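Local coordinates for putative exotoxin (superantigen) (Streptococcus pyogenes, PDB 1TY0), which is a secreted streptococcal superantigen that binds T-cell receptors, dimerizes, carries a zinc site and probably acts as a toxin, at residues 118-124 / 137-141. Sequence-based numbering, arbitrary orientation.
Sequences LINPIKI and KIRQY
Pro121 faces Tyr141 and Ile122 faces Lys137 where the chain, leaving its strand after Ile119, turns at Asn120 and runs past one turn of helix; the CA atoms of Ile122 and Lys137 lie 6.2 Å apart. Asn120 has phi and psi both 49°, a left-handed conformation that asparagine tolerates well. Proline then supplies a rigid apolar surface: Pro121 CB sits over the centre of the Tyr141 ring, 3.7 Å from its centroid, in a CH-pi contact. Tyr141 reaches it because its CG is anti to the backbone N (chi1 174°), and Leu118 CD2 meets the phenol OH at 3.6 Å. One helical turn before Tyr141, beta-branched Ile122 of the loop lays CG2 3.5 Å from Lys137 O, an oxygen already bonded to Tyr141 N. Lysine suits this partly exposed place: its CB packs on Ile122, while the extended chain carries NZ to Lys123 O, a 2.7 Å hydrogen bond nearly in line with the carbonyl (C=O...N angle 160°). Glu133 forms a salt bridge with the same ammonium. Within the beta-grasp domain, the contact thus ties the loop after edge strand 113-119 to helix 131-146, while Leu118 and Ile138 both pack on Phe204 and Ile206 of strand 201-209.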
loop_
_atom_site.group_PDB
_atom_site.type_symbol
_atom_site.label_atom_id
_atom_site.label_comp_id
_atom_site.label_asym_id
_atom_site.label_seq_id
_atom_site.Cartn_x
_atom_site.Cartn_y
_atom_site.Cartn_z
ATOM N N LEU A 118 -5.142 26.427 -0.194
ATOM C CA LEU A 118 -4.857 25.280 0.655
ATOM C C LEU A 118 -3.606 25.528 1.477
ATOM O O LEU A 118 -2.545 25.831 0.932
ATOM C CB LEU A 118 -4.672 24.028 -0.204
ATOM C CG LEU A 118 -5.819 23.700 -1.163
ATOM C CD1 LEU A 118 -5.426 22.529 -2.048
ATOM C CD2 LEU A 118 -7.080 23.382 -0.375
ATOM N N ILE A 119 -3.740 25.401 2.794
ATOM C CA ILE A 119 -2.615 25.600 3.696
ATOM C C ILE A 119 -2.194 24.262 4.297
ATOM O O ILE A 119 -2.954 23.625 5.029
ATOM C CB ILE A 119 -2.975 26.579 4.839
ATOM C CG1 ILE A 119 -3.477 27.902 4.250
ATOM C CG2 ILE A 119 -1.753 26.822 5.714
ATOM C CD1 ILE A 119 -3.909 28.918 5.288
ATOM N N ASN A 120 -0.977 23.842 3.977
ATOM C CA ASN A 120 -0.438 22.579 4.465
ATOM C C ASN A 120 -1.388 21.402 4.270
ATOM O O ASN A 120 -1.650 20.642 5.205
ATOM C CB ASN A 120 -0.055 22.697 5.942
ATOM C CG ASN A 120 1.090 23.661 6.165
ATOM O OD1 ASN A 120 2.084 23.636 5.437
ATOM N ND2 ASN A 120 0.964 24.510 7.182
ATOM N N PRO A 121 -1.930 21.246 3.052
ATOM C CA PRO A 121 -2.847 20.138 2.770
ATOM C C PRO A 121 -2.067 18.828 2.848
ATOM O O PRO A 121 -2.625 17.765 3.131
ATOM C CB PRO A 121 -3.339 20.448 1.361
ATOM C CG PRO A 121 -2.179 21.148 0.745
ATOM C CD PRO A 121 -1.709 22.064 1.845
ATOM N N ILE A 122 -0.767 18.931 2.591
ATOM C CA ILE A 122 0.139 17.793 2.646
ATOM C C ILE A 122 1.399 18.248 3.369
ATOM O O ILE A 122 1.631 19.445 3.543
ATOM C CB ILE A 122 0.541 17.293 1.236
ATOM C CG1 ILE A 122 1.303 18.387 0.484
ATOM C CG2 ILE A 122 -0.700 16.860 0.467
ATOM C CD1 ILE A 122 1.921 17.917 -0.818
ATOM N N LYS A 123 2.212 17.296 3.802
ATOM C CA LYS A 123 3.440 17.648 4.487
ATOM C C LYS A 123 4.615 16.853 3.937
ATOM O O LYS A 123 4.510 15.652 3.682
ATOM C CB LYS A 123 3.298 17.413 5.995
ATOM C CG LYS A 123 4.458 17.969 6.814
ATOM C CD LYS A 123 4.144 18.007 8.303
ATOM C CE LYS A 123 5.237 18.735 9.076
ATOM N NZ LYS A 123 4.887 18.912 10.513
ATOM N N ILE A 124 5.728 17.548 3.736
ATOM C CA ILE A 124 6.958 16.944 3.238
ATOM C C ILE A 124 8.063 17.403 4.182
ATOM O O ILE A 124 8.309 18.600 4.311
ATOM C CB ILE A 124 7.259 17.414 1.801
ATOM C CG1 ILE A 124 6.175 16.881 0.857
ATOM C CG2 ILE A 124 8.639 16.932 1.362
ATOM C CD1 ILE A 124 6.362 17.280 -0.592
ATOM N N LYS A 137 0.954 12.572 -2.569
ATOM C CA LYS A 137 0.284 13.189 -1.433
ATOM C C LYS A 137 -0.850 14.117 -1.830
ATOM O O LYS A 137 -1.915 14.081 -1.221
ATOM C CB LYS A 137 1.301 13.920 -0.556
ATOM C CG LYS A 137 2.271 12.957 0.119
ATOM C CD LYS A 137 3.243 13.648 1.071
ATOM C CE LYS A 137 4.023 12.591 1.849
ATOM N NZ LYS A 137 5.098 13.163 2.706
ATOM N N ILE A 138 -0.634 14.933 -2.856
ATOM C CA ILE A 138 -1.682 15.842 -3.300
ATOM C C ILE A 138 -2.852 15.071 -3.909
ATOM O O ILE A 138 -4.008 15.421 -3.685
ATOM C CB ILE A 138 -1.152 16.876 -4.319
ATOM C CG1 ILE A 138 -2.267 17.863 -4.681
ATOM C CG2 ILE A 138 -0.641 16.178 -5.557
ATOM C CD1 ILE A 138 -1.782 19.056 -5.472
ATOM N N ARG A 139 -2.575 14.016 -4.670
ATOM C CA ARG A 139 -3.683 13.247 -5.240
ATOM C C ARG A 139 -4.497 12.614 -4.121
ATOM O O ARG A 139 -5.730 12.614 -4.160
ATOM C CB ARG A 139 -3.178 12.160 -6.195
ATOM C CG ARG A 139 -2.619 12.724 -7.485
ATOM C CD ARG A 139 -2.400 11.648 -8.532
ATOM N NE ARG A 139 -1.479 12.121 -9.560
ATOM C CZ ARG A 139 -1.567 11.828 -10.852
ATOM N NH1 ARG A 139 -2.550 11.060 -11.306
ATOM N NH2 ARG A 139 -0.653 12.294 -11.688
ATOM N N GLN A 140 -3.817 12.075 -3.115
ATOM C CA GLN A 140 -4.526 11.474 -1.995
ATOM C C GLN A 140 -5.396 12.522 -1.300
ATOM O O GLN A 140 -6.539 12.245 -0.932
ATOM C CB GLN A 140 -3.541 10.863 -1.001
ATOM C CG GLN A 140 -3.308 9.370 -1.208
ATOM C CD GLN A 140 -4.568 8.549 -0.992
ATOM O OE1 GLN A 140 -5.367 8.843 -0.105
ATOM N NE2 GLN A 140 -4.745 7.504 -1.797
ATOM N N TYR A 141 -4.859 13.725 -1.122
ATOM C CA TYR A 141 -5.619 14.793 -0.483
ATOM C C TYR A 141 -6.858 15.088 -1.320
ATOM O O TYR A 141 -7.969 15.195 -0.795
ATOM C CB TYR A 141 -4.775 16.063 -0.362
ATOM C CG TYR A 141 -5.559 17.252 0.154
ATOM C CD1 TYR A 141 -5.943 17.332 1.493
ATOM C CD2 TYR A 141 -5.951 18.275 -0.705
ATOM C CE1 TYR A 141 -6.703 18.402 1.964
ATOM C CE2 TYR A 141 -6.713 19.351 -0.246
ATOM C CZ TYR A 141 -7.084 19.406 1.089
ATOM O OH TYR A 141 -7.848 20.460 1.547
#